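Uncharacterized protein (Acinetobacter baumannii, PDB 4PUX) is of unknown function but belongs to the DUF3237 family and folds into a curled antiparallel beta-barrel of the AOC-barrel clan. Local coordinates at residues A[79-82]-A[88-91]; A[29-32]-A[36-39]; A[95-100]-A[145-150]; A[126-131]-A[135-140]. All blocks are in the same frame, centred on the assembly; numbering follows the deposited sequence. Where two conformers were deposited one is given.

Contact 1 of 4, residues A[79-82]-A[88-91]. With EDO (1,2-ethanediol), chain D; EDO (1,2-ethanediol), chain B.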
loop_
_atom_site.group_PDB
_atom_site.type_symbol
_atom_site.label_atom_id
_atom_site.label_comp_id
_atom_site.label_asym_id
_atom_site.label_seq_id
_atom_site.Cartn_x
_atom_site.Cartn_y
_atom_site.Cartn_z
ATOM N N TYR A 79 5.027 -1.727 8.786
ATOM C CA TYR A 79 4.214 -1.090 9.795
ATOM C C TYR A 79 3.436 -2.081 10.620
ATOM O O TYR A 79 3.678 -3.316 10.514
ATOM C CB TYR A 79 3.388 0.050 9.216
ATOM C CG TYR A 79 2.414 -0.181 8.063
ATOM C CD1 TYR A 79 2.858 -0.406 6.763
ATOM C CD2 TYR A 79 1.049 0.061 8.238
ATOM C CE1 TYR A 79 1.969 -0.452 5.690
ATOM C CE2 TYR A 79 0.163 0.019 7.188
ATOM C CZ TYR A 79 0.611 -0.175 5.908
ATOM O OH TYR A 79 -0.282 -0.135 4.859
ATOM N N LEU A 80 2.554 -1.593 11.511
ATOM C CA LEU A 80 2.037 -2.412 12.627
ATOM C C LEU A 80 0.569 -2.131 12.923
ATOM O O LEU A 80 0.182 -0.969 13.057
ATOM C CB LEU A 80 2.917 -2.232 13.855
ATOM C CG LEU A 80 2.606 -3.063 15.083
ATOM C CD1 LEU A 80 2.726 -4.569 14.779
ATOM C CD2 LEU A 80 3.568 -2.701 16.208
ATOM N N LEU A 81 -0.242 -3.185 12.882
ATOM C CA LEU A 81 -1.696 -3.119 13.113
ATOM C C LEU A 81 -2.032 -3.586 14.526
ATOM O O LEU A 81 -1.439 -4.586 15.015
ATOM C CB LEU A 81 -2.436 -4.002 12.116
ATOM C CG LEU A 81 -2.017 -3.916 10.640
ATOM C CD1 LEU A 81 -2.876 -4.812 9.784
ATOM C CD2 LEU A 81 -2.041 -2.460 10.149
ATOM N N GLU A 82 -3.024 -2.954 15.125
ATOM C CA GLU A 82 -3.638 -3.386 16.386
ATOM C C GLU A 82 -5.137 -3.564 16.141
ATOM O O GLU A 82 -5.847 -2.608 15.866
ATOM C CB GLU A 82 -3.386 -2.420 17.538
ATOM C CG GLU A 82 -4.009 -2.875 18.862
ATOM C CD GLU A 82 -3.901 -1.873 20.017
ATOM O OE1 GLU A 82 -4.041 -0.670 19.789
ATOM O OE2 GLU A 82 -3.814 -2.309 21.204
ATOM N N LEU A 88 -1.839 -7.995 17.635
ATOM C CA LEU A 88 -0.820 -7.281 16.844
ATOM C C LEU A 88 -0.509 -8.033 15.562
ATOM O O LEU A 88 -0.287 -9.280 15.590
ATOM C CB LEU A 88 0.456 -7.048 17.647
ATOM C CG LEU A 88 0.294 -6.199 18.888
ATOM C CD1 LEU A 88 1.572 -6.223 19.752
ATOM C CD2 LEU A 88 -0.075 -4.725 18.533
ATOM N N ILE A 89 -0.465 -7.301 14.453
ATOM C CA ILE A 89 -0.169 -7.856 13.137
ATOM C C ILE A 89 0.871 -6.993 12.413
ATOM O O ILE A 89 0.626 -5.810 12.171
ATOM C CB ILE A 89 -1.424 -8.009 12.236
ATOM C CG1 ILE A 89 -2.622 -8.665 12.981
ATOM C CG2 ILE A 89 -1.058 -8.675 10.889
ATOM C CD1 ILE A 89 -3.918 -8.634 12.220
ATOM N N TYR A 90 2.039 -7.555 12.180
ATOM C CA TYR A 90 3.141 -6.907 11.427
ATOM C C TYR A 90 2.840 -6.994 9.927
ATOM O O TYR A 90 2.569 -8.091 9.411
ATOM C CB TYR A 90 4.475 -7.596 11.788
ATOM C CG TYR A 90 5.645 -7.352 10.848
ATOM C CD1 TYR A 90 5.927 -6.068 10.324
ATOM C CD2 TYR A 90 6.554 -8.380 10.603
ATOM C CE1 TYR A 90 7.007 -5.875 9.446
ATOM C CE2 TYR A 90 7.647 -8.200 9.750
ATOM C CZ TYR A 90 7.911 -6.923 9.239
ATOM O OH TYR A 90 8.960 -6.672 8.376
ATOM N N LEU A 91 2.757 -5.834 9.264
ATOM C CA LEU A 91 2.411 -5.746 7.854
ATOM C C LEU A 91 3.615 -5.221 7.043
ATOM O O LEU A 91 4.238 -4.192 7.420
ATOM C CB LEU A 91 1.170 -4.808 7.691
ATOM C CG LEU A 91 0.692 -4.531 6.252
ATOM C CD1 LEU A 91 0.339 -5.793 5.520
ATOM C CD2 LEU A 91 -0.499 -3.550 6.266
HETATM C C1 EDO D . 1.195 0.852 0.692
HETATM O O1 EDO D . 2.107 1.745 0.322
HETATM C C2 EDO D . 1.129 0.644 2.190
HETATM O O2 EDO D . 0.722 1.752 2.969
HETATM C C1 EDO B . -8.043 -0.360 18.234
HETATM O O1 EDO B . -7.117 0.158 19.214
HETATM C C2 EDO B . -9.431 0.284 18.444
HETATM O O2 EDO B . -10.391 -0.335 17.560
#

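Contact 2 of 4, residues A[29-32]-A[36-39]. With EDO (1,2-ethanediol), chain C.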
loop_
_atom_site.group_PDB
_atom_site.type_symbol
_atom_site.label_atom_id
_atom_site.label_comp_id
_atom_site.label_asym_id
_atom_site.label_seq_id
_atom_site.Cartn_x
_atom_site.Cartn_y
_atom_site.Cartn_z
ATOM N N LEU A 29 16.204 11.908 0.958
ATOM C CA LEU A 29 17.650 11.590 0.926
ATOM C C LEU A 29 18.338 11.885 -0.392
ATOM O O LEU A 29 19.588 11.823 -0.450
ATOM C CB LEU A 29 17.918 10.122 1.333
ATOM C CG LEU A 29 18.066 9.930 2.845
ATOM C CD1 LEU A 29 16.789 10.202 3.612
ATOM C CD2 LEU A 29 18.505 8.534 3.132
ATOM N N GLY A 30 17.575 12.258 -1.430
ATOM C CA GLY A 30 18.172 12.529 -2.747
ATOM C C GLY A 30 18.562 11.269 -3.465
ATOM O O GLY A 30 18.135 10.169 -3.120
ATOM N N THR A 31 19.349 11.434 -4.530
ATOM C CA THR A 31 19.704 10.357 -5.400
ATOM C C THR A 31 20.832 9.546 -4.790
ATOM O O THR A 31 21.998 9.943 -4.838
ATOM C CB THR A 31 20.088 10.923 -6.802
ATOM O OG1 THR A 31 18.989 11.683 -7.330
ATOM C CG2 THR A 31 20.418 9.813 -7.759
ATOM N N THR A 32 20.488 8.418 -4.175
ATOM C CA THR A 32 21.469 7.610 -3.436
ATOM C C THR A 32 22.116 6.496 -4.275
ATOM O O THR A 32 22.987 5.782 -3.781
ATOM C CB THR A 32 20.816 6.963 -2.168
ATOM O OG1 THR A 32 19.756 6.097 -2.608
ATOM C CG2 THR A 32 20.242 8.025 -1.199
ATOM N N GLY A 36 17.443 5.829 -8.317
ATOM C CA GLY A 36 16.610 7.034 -8.115
ATOM C C GLY A 36 16.709 7.645 -6.720
ATOM O O GLY A 36 17.708 7.447 -6.014
ATOM N N LYS A 37 15.708 8.466 -6.390
ATOM C CA LYS A 37 15.658 9.199 -5.136
ATOM C C LYS A 37 15.091 8.326 -4.033
ATOM O O LYS A 37 14.061 7.666 -4.221
ATOM C CB LYS A 37 14.811 10.477 -5.281
ATOM C CG LYS A 37 15.461 11.467 -6.186
ATOM C CD LYS A 37 14.625 12.740 -6.294
ATOM C CE LYS A 37 15.127 13.676 -7.424
ATOM N NZ LYS A 37 14.151 14.799 -7.702
ATOM N N ARG A 38 15.784 8.304 -2.901
ATOM C CA ARG A 38 15.346 7.610 -1.689
ATOM C C ARG A 38 14.524 8.569 -0.821
ATOM O O ARG A 38 14.992 9.643 -0.481
ATOM C CB ARG A 38 16.561 7.087 -0.904
ATOM C CG ARG A 38 16.181 6.507 0.439
ATOM C CD ARG A 38 15.333 5.240 0.312
ATOM N NE ARG A 38 16.077 4.092 -0.227
ATOM C CZ ARG A 38 15.550 2.900 -0.436
ATOM N NH1 ARG A 38 14.240 2.720 -0.259
ATOM N NH2 ARG A 38 16.319 1.879 -0.781
ATOM N N ARG A 39 13.308 8.169 -0.490
ATOM C CA ARG A 39 12.380 8.941 0.341
ATOM C C ARG A 39 11.909 8.026 1.490
ATOM O O ARG A 39 11.437 6.904 1.236
ATOM C CB ARG A 39 11.150 9.415 -0.477
ATOM C CG ARG A 39 11.525 10.098 -1.786
ATOM C CD ARG A 39 10.302 10.590 -2.525
ATOM N NE ARG A 39 9.664 11.706 -1.849
ATOM C CZ ARG A 39 8.375 11.787 -1.514
ATOM N NH1 ARG A 39 7.507 10.835 -1.828
ATOM N NH2 ARG A 39 7.939 12.884 -0.921
HETATM C C1 EDO C . 13.833 -0.900 0.300
HETATM O O1 EDO C . 14.239 -0.195 -0.847
HETATM C C2 EDO C . 14.996 -1.641 0.951
HETATM O O2 EDO C . 15.932 -0.754 1.484
HETATM O O HOH W 1 14.769 12.480 -2.043
HETATM O O HOH W 2 18.622 5.028 -4.953
#

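Contact 3 of 4, residues A[95-100]-A[145-150]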
loop_
_atom_site.group_PDB
_atom_site.type_symbol
_atom_site.label_atom_id
_atom_site.label_comp_id
_atom_site.label_asym_id
_atom_site.label_seq_id
_atom_site.Cartn_x
_atom_site.Cartn_y
_atom_site.Cartn_z
ATOM N N GLY A 95 5.006 -2.595 -3.954
ATOM C CA GLY A 95 4.292 -2.350 -5.191
ATOM C C GLY A 95 4.769 -1.112 -5.928
ATOM O O GLY A 95 5.925 -0.711 -5.774
ATOM N N TYR A 96 3.866 -0.530 -6.731
ATOM C CA TYR A 96 4.226 0.523 -7.688
ATOM C C TYR A 96 3.188 1.620 -7.712
ATOM O O TYR A 96 1.961 1.336 -7.613
ATOM C CB TYR A 96 4.338 -0.032 -9.133
ATOM C CG TYR A 96 5.325 -1.163 -9.317
ATOM C CD1 TYR A 96 6.698 -0.949 -9.119
ATOM C CD2 TYR A 96 4.897 -2.446 -9.679
ATOM C CE1 TYR A 96 7.611 -1.979 -9.308
ATOM C CE2 TYR A 96 5.794 -3.497 -9.843
ATOM C CZ TYR A 96 7.153 -3.260 -9.682
ATOM O OH TYR A 96 8.068 -4.288 -9.843
ATOM N N ARG A 97 3.664 2.852 -7.889
ATOM C CA ARG A 97 2.797 4.012 -8.185
ATOM C C ARG A 97 3.368 4.745 -9.398
ATOM O O ARG A 97 4.543 5.119 -9.383
ATOM C CB ARG A 97 2.666 4.940 -6.997
ATOM C CG ARG A 97 1.713 6.137 -7.265
ATOM C CD ARG A 97 1.438 6.978 -5.985
ATOM N NE ARG A 97 0.426 8.020 -6.229
ATOM C CZ ARG A 97 0.682 9.297 -6.466
ATOM N NH1 ARG A 97 1.928 9.758 -6.464
ATOM N NH2 ARG A 97 -0.319 10.141 -6.682
ATOM N N HIS A 98 2.533 4.962 -10.424
ATOM C CA HIS A 98 2.976 5.665 -11.628
ATOM C C HIS A 98 1.762 6.265 -12.317
ATOM O O HIS A 98 0.626 5.826 -12.073
ATOM C CB HIS A 98 3.794 4.765 -12.567
ATOM C CG HIS A 98 3.042 3.574 -13.100
ATOM N ND1 HIS A 98 2.135 3.668 -14.135
ATOM C CD2 HIS A 98 3.123 2.258 -12.799
ATOM C CE1 HIS A 98 1.666 2.467 -14.423
ATOM N NE2 HIS A 98 2.242 1.595 -13.621
ATOM N N GLY A 99 1.972 7.315 -13.119
ATOM C CA GLY A 99 0.874 7.865 -13.903
ATOM C C GLY A 99 0.162 6.797 -14.725
ATOM O O GLY A 99 0.810 5.872 -15.246
ATOM N N SER A 100 -1.166 6.887 -14.817
ATOM C CA SER A 100 -1.923 5.946 -15.653
ATOM C C SER A 100 -1.550 6.141 -17.127
ATOM O O SER A 100 -1.103 7.223 -17.540
ATOM C CB SER A 100 -3.426 6.104 -15.508
ATOM O OG SER A 100 -3.900 7.261 -16.139
ATOM N N ALA A 145 -4.884 1.295 -4.242
ATOM C CA ALA A 145 -4.593 2.474 -3.398
ATOM C C ALA A 145 -4.762 3.814 -4.115
ATOM O O ALA A 145 -4.706 3.885 -5.358
ATOM C CB ALA A 145 -3.147 2.360 -2.864
HETATM N N MSE A 146 -4.869 4.864 -3.325
HETATM C CA MSE A 146 -4.881 6.235 -3.792
HETATM C C MSE A 146 -4.248 7.174 -2.748
HETATM O O MSE A 146 -4.541 7.075 -1.535
HETATM C CB MSE A 146 -6.321 6.652 -4.119
HETATM C CG MSE A 146 -6.460 8.043 -4.719
HETATM SE SE MSE A 146 -8.264 8.551 -5.007
HETATM C CE MSE A 146 -8.689 7.222 -6.393
ATOM N N ARG A 147 -3.363 8.056 -3.187
ATOM C CA ARG A 147 -2.854 9.148 -2.341
ATOM C C ARG A 147 -3.933 10.224 -2.096
ATOM O O ARG A 147 -4.701 10.573 -3.017
ATOM C CB ARG A 147 -1.710 9.861 -3.042
ATOM C CG ARG A 147 -0.329 9.402 -2.759
ATOM C CD ARG A 147 0.524 10.512 -3.388
ATOM N NE ARG A 147 1.861 10.749 -2.892
ATOM C CZ ARG A 147 2.677 11.643 -3.460
ATOM N NH1 ARG A 147 2.264 12.314 -4.526
ATOM N NH2 ARG A 147 3.896 11.854 -2.986
ATOM N N LEU A 148 -4.023 10.725 -0.852
ATOM C CA LEU A 148 -4.898 11.870 -0.549
ATOM C C LEU A 148 -4.104 12.785 0.416
ATOM O O LEU A 148 -4.210 12.662 1.630
ATOM C CB LEU A 148 -6.232 11.396 0.075
ATOM C CG LEU A 148 -7.280 12.493 0.234
ATOM C CD1 LEU A 148 -7.823 12.878 -1.166
ATOM C CD2 LEU A 148 -8.413 12.054 1.161
ATOM N N GLY A 149 -3.281 13.657 -0.156
ATOM C CA GLY A 149 -2.347 14.463 0.618
ATOM C C GLY A 149 -1.431 13.568 1.411
ATOM O O GLY A 149 -0.934 12.583 0.878
ATOM N N LYS A 150 -1.271 13.871 2.708
ATOM C CA LYS A 150 -0.396 13.098 3.602
ATOM C C LYS A 150 -1.140 11.888 4.188
ATOM O O LYS A 150 -1.252 11.704 5.416
ATOM C CB LYS A 150 0.167 13.995 4.698
ATOM C CG LYS A 150 1.162 15.026 4.173
ATOM C CD LYS A 150 1.660 15.924 5.326
ATOM C CE LYS A 150 2.193 17.249 4.825
ATOM N NZ LYS A 150 3.339 17.083 3.934
#

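Contact 4 of 4, residues A[126-131]-A[135-140]. With EDO (1,2-ethanediol), chain E.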
loop_
_atom_site.group_PDB
_atom_site.type_symbol
_atom_site.label_atom_id
_atom_site.label_comp_id
_atom_site.label_asym_id
_atom_site.label_seq_id
_atom_site.Cartn_x
_atom_site.Cartn_y
_atom_site.Cartn_z
ATOM N N PHE A 126 1.525 -10.517 5.905
ATOM C CA PHE A 126 1.148 -10.385 7.328
ATOM C C PHE A 126 1.901 -11.347 8.233
ATOM O O PHE A 126 2.155 -12.485 7.848
ATOM C CB PHE A 126 -0.329 -10.680 7.488
ATOM C CG PHE A 126 -1.247 -9.876 6.603
ATOM C CD1 PHE A 126 -1.633 -10.362 5.342
ATOM C CD2 PHE A 126 -1.794 -8.660 7.049
ATOM C CE1 PHE A 126 -2.569 -9.641 4.554
ATOM C CE2 PHE A 126 -2.699 -7.942 6.262
ATOM C CZ PHE A 126 -3.058 -8.423 4.983
ATOM N N GLU A 127 2.054 -10.978 9.519
ATOM C CA GLU A 127 2.630 -11.853 10.557
ATOM C C GLU A 127 1.920 -11.589 11.868
ATOM O O GLU A 127 1.946 -10.460 12.350
ATOM C CB GLU A 127 4.112 -11.646 10.837
ATOM C CG GLU A 127 5.069 -12.225 9.947
ATOM C CD GLU A 127 6.526 -12.168 10.508
ATOM O OE1 GLU A 127 6.785 -12.239 11.783
ATOM O OE2 GLU A 127 7.402 -12.179 9.640
ATOM N N THR A 128 1.305 -12.628 12.414
ATOM C CA THR A 128 0.648 -12.552 13.726
ATOM C C THR A 128 0.697 -13.907 14.425
ATOM O O THR A 128 0.739 -14.965 13.785
ATOM C CB THR A 128 -0.816 -12.041 13.565
ATOM O OG1 THR A 128 -1.434 -11.826 14.838
ATOM C CG2 THR A 128 -1.670 -13.065 12.745
ATOM N N SER A 129 0.624 -13.873 15.774
ATOM C CA SER A 129 0.500 -15.105 16.553
ATOM C C SER A 129 -0.949 -15.352 17.035
ATOM O O SER A 129 -1.217 -16.411 17.607
ATOM C CB SER A 129 1.415 -15.067 17.789
ATOM O OG SER A 129 1.008 -14.082 18.720
ATOM N N SER A 130 -1.876 -14.426 16.752
ATOM C CA SER A 130 -3.274 -14.576 17.208
ATOM C C SER A 130 -3.973 -15.694 16.407
ATOM O O SER A 130 -3.981 -15.623 15.180
ATOM C CB SER A 130 -4.059 -13.297 16.985
ATOM O OG SER A 130 -5.459 -13.545 17.116
ATOM N N PRO A 131 -4.585 -16.683 17.075
ATOM C CA PRO A 131 -5.273 -17.739 16.311
ATOM C C PRO A 131 -6.423 -17.225 15.438
ATOM O O PRO A 131 -6.711 -17.798 14.403
ATOM C CB PRO A 131 -5.779 -18.671 17.398
ATOM C CG PRO A 131 -4.819 -18.501 18.522
ATOM C CD PRO A 131 -4.480 -17.031 18.505
ATOM N N TRP A 135 -4.657 -17.016 9.846
ATOM C CA TRP A 135 -4.887 -17.341 8.430
ATOM C C TRP A 135 -4.165 -16.381 7.502
ATOM O O TRP A 135 -3.732 -16.752 6.394
ATOM C CB TRP A 135 -6.400 -17.395 8.100
ATOM C CG TRP A 135 -7.109 -16.071 8.113
ATOM C CD1 TRP A 135 -7.473 -15.335 9.220
ATOM C CD2 TRP A 135 -7.644 -15.388 6.989
ATOM N NE1 TRP A 135 -8.153 -14.195 8.835
ATOM C CE2 TRP A 135 -8.251 -14.195 7.469
ATOM C CE3 TRP A 135 -7.620 -15.627 5.610
ATOM C CZ2 TRP A 135 -8.893 -13.285 6.621
ATOM C CZ3 TRP A 135 -8.263 -14.733 4.767
ATOM C CH2 TRP A 135 -8.887 -13.571 5.273
ATOM N N LEU A 136 -4.017 -15.119 7.922
ATOM C CA LEU A 136 -3.329 -14.136 7.111
ATOM C C LEU A 136 -1.832 -14.386 6.928
ATOM O O LEU A 136 -1.250 -13.896 5.948
ATOM C CB LEU A 136 -3.552 -12.736 7.667
ATOM C CG LEU A 136 -4.995 -12.214 7.696
ATOM C CD1 LEU A 136 -5.071 -10.912 8.508
ATOM C CD2 LEU A 136 -5.457 -12.021 6.270
ATOM N N ASN A 137 -1.243 -15.219 7.809
ATOM C CA ASN A 137 0.152 -15.631 7.683
ATOM C C ASN A 137 0.416 -16.476 6.430
ATOM O O ASN A 137 1.572 -16.606 5.987
ATOM C CB ASN A 137 0.590 -16.484 8.882
ATOM C CG ASN A 137 0.632 -15.722 10.208
ATOM O OD1 ASN A 137 0.761 -14.490 10.273
ATOM N ND2 ASN A 137 0.493 -16.464 11.289
ATOM N N GLN A 138 -0.630 -17.064 5.874
ATOM C CA GLN A 138 -0.482 -18.010 4.760
ATOM C C GLN A 138 -1.466 -17.800 3.618
ATOM O O GLN A 138 -1.800 -18.742 2.886
ATOM C CB GLN A 138 -0.558 -19.461 5.285
ATOM C CG GLN A 138 -1.879 -19.771 6.021
ATOM C CD GLN A 138 -1.978 -21.233 6.406
ATOM O OE1 GLN A 138 -0.968 -21.862 6.706
ATOM N NE2 GLN A 138 -3.178 -21.770 6.414
ATOM N N THR A 139 -1.864 -16.537 3.442
ATOM C CA THR A 139 -2.811 -16.122 2.402
ATOM C C THR A 139 -2.211 -14.947 1.616
ATOM O O THR A 139 -1.656 -14.028 2.212
ATOM C CB THR A 139 -4.147 -15.700 3.056
ATOM O OG1 THR A 139 -4.654 -16.780 3.846
ATOM C CG2 THR A 139 -5.185 -15.313 2.013
ATOM N N VAL A 140 -2.234 -15.041 0.277
ATOM C CA VAL A 140 -1.756 -13.962 -0.570
ATOM C C VAL A 140 -2.809 -12.828 -0.570
ATOM O O VAL A 140 -4.011 -13.088 -0.529
ATOM C CB VAL A 140 -1.417 -14.470 -2.028
ATOM C CG1 VAL A 140 -1.099 -13.348 -2.968
ATOM C CG2 VAL A 140 -0.285 -15.484 -1.958
HETATM C C1 EDO E . -6.535 -11.741 20.075
HETATM O O1 EDO E . -5.718 -12.839 19.674
HETATM C C2 EDO E . -7.678 -11.653 19.089
HETATM O O2 EDO E . -8.703 -12.605 19.435
HETATM O O HOH W 3 1.098 -13.134 4.608
HETATM O O HOH W 4 3.867 -14.262 6.900
HETATM O O HOH W 5 -7.010 -17.709 11.538
#

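Contact 1 of 4, residues A[79-82]-A[88-91]
Y79 to E82 and L88 to L91 run antiparallel as neighbouring strands, their short axes 4.7 Å apart, with Y79–L91 and L81–I89 as hydrogen-bonded pairs and L80–Y90 and E82–L88 as non-hydrogen-bonded ones. Four backbone bonds close the register, among them Y79 N to L91 O and L81 N to I89 O, both 2.9 Å. Beyond the L81–I89 pair, L88 CA directs its hydrogen at L81 O.

On the buried face, L91 lies alongside Y79. Its CD2 methyl sits over one face of the tyrosine ring in a CH-pi contact, 4.0 Å from the ring centroid and 3.6 Å from Y79 CZ. The tyrosine can offer that face because its CG stands between the backbone N and the carbonyl carbon (chi1 57°). Its OH is hydrogen-bonded to Y154 OH and to O2 of an ethanediol, probably from the crystallisation liquor. Further along, L81 CB meets I89 CB at 4.1 Å.

The other face is more open. L80 CD1 reaches back over I89 O at 3.6 Å, and the Y90 ring turns its CD1 edge to Y79 O. E82 CB meets L88 CD2 before the extended chain carries OE1 to a salt bridge with R56 NE.

In this hairpin, 73-83/88-99, strand 54-67 pairs with the other edge of 73-83, L58 and R56 backbone-bonded to L80 and E82, while strand 118-127 pairs with 88-99, M124 and F126 packing on L91.

Contact 2 of 4, residues A[29-32]-A[36-39]
R38 packs between L29 and T32 of the partner strand and takes the largest share of this contact. Its backbone is held first: R38 N donates to G30 O at 3.0 Å, and R38 O accepts from L29 N at 2.9 Å. From there R38 CB rests against T32, 3.8 Å from both T32 OG1 and T32 CG2. With CG opposite the backbone N (chi1 173°), the chain swings along L29, where R38 CG lies 4.1 Å from L29 CD2. Two bends, at chi2 and chi3, then carry CD and NE away from the partner strand. The guanidinium ends edge-on to an ethanediol, probably from the crystallisation liquor: R38 NH1 and R38 NH2 both donate to the ethanediol O1, at 3.0 and 2.9 Å, with the oxygen in the plane of the group.

On the other side of the strands, T31 and K37 form a non-hydrogen-bonded pair with their CA atoms 4.2 Å apart. K37 CG comes against T31 OG1 before the extended lysine leaves. Two waters bridge the strands: one links G30 N to R38 O, another joins T32 OG1 to G36 O, whose direct bond from T32 N is weak. Alongside, R39 forms a salt bridge with E28, and W64 and I66 of strand 54-67 pack on R38.

This is the tightly turned end of a beta hairpin, strands 27-33 and 36-49, at the surface of the barrel, with glycines at positive phi on both arms.

Contact 3 of 4, residues A[95-100]-A[145-150]
R97 and R147 meet side chain to side chain on the curled antiparallel barrel, reaching toward each other from strands 88-99 and 141-147, which both pair with strand 118-127 between them. R147 was modelled in two conformers and one is described, so the details are tentative. The two arginines cross at about a right angle. R147 lays its aliphatic portion over R97: R147 CD stands 3.2 Å above the plane of the R97 guanidinium, over its centre, and 3.3 Å from R97 CZ. R97 is extended as far as NE, with CG opposite its backbone N (chi1 -178°), after which the guanidinium turns (chi4 -100°). The guanidinium planes themselves are 42° apart, so they do not stack flat.

At the ends, R97 NH1 and R147 NH1 come within 3.2 Å, two donors of like charge that cannot bond to each other. Solvent around the exposed R147 would be expected to soften the repulsion. R97 also makes a cation-pi contact with Y118 and packs on F120.

The strand ends at G99; S100 is the N-cap of helix 101-108, its OG bonded to T103 N. H98 ND1 donates to G99 O at 2.8 Å, the acceptor close to the imidazole plane but ND1 above that carbonyl's plane.

Contact 4 of 4, residues A[126-131]-A[135-140]
The F126 ring has both methyls of L136 over one face, L136 CD1 4.2 Å above the plane and displaced toward the rim, L136 CD2 4.1 Å from F126 CE1. CD2 also covers a face of the W135 indole, 3.6 Å above its plane near the rim. Closer to the backbone, F126 CG meets L136 CB at 3.8 Å, while F126 CD1 approaches L136 O.

The second flat group is the N137 amide, which grips T128 with both ends. Its CG lies anti to the carbonyl carbon (chi1 -67°), which swings the amide across to T128. N137 OD1 receives T128 N at 2.9 Å, on a lone pair in the carbonyl plane, and ND2 gives a nearly straight bond (168°) to T128 O, which lies within a few degrees of the amide plane. These two bonds fix the amide's rotation. T128 OG1 accepts from S130 N in an ST turn and is also bonded to L88 O. A water joins F126 N to L136 O.

The 3-10 segment that includes 135-137 folds back on the end of strand 118-127, in the loop leading to strand 141-147. Around it, I89 and L91 of strand 88-99 and L15 of strand 12-21 pack on F126, and T158 of strand 151-159 touches W135.

All four contacts hang on one curled antiparallel sheet, but at different depths. Contacts 1 and 4 are partly buried and touch on one side of the barrel: L88 O with T128 OG1, Y90 N with E127 O, and L91 against F126, so packing, backbone and side-chain bonds run across strands 73-83, 88-99 and 118-127. Contact 1 is regular strand pairing; in contact 4 a side-chain amide bonds to the backbone of T128. Contacts 2 and 3 lie at the surface and mix polar groups with the aliphatic parts of arginines. Their one approach, R39 toward R147, depends on the R147 conformer and is tentative. Contacts 1 and 3 share strand 88-99, about 22 Å apart between centres.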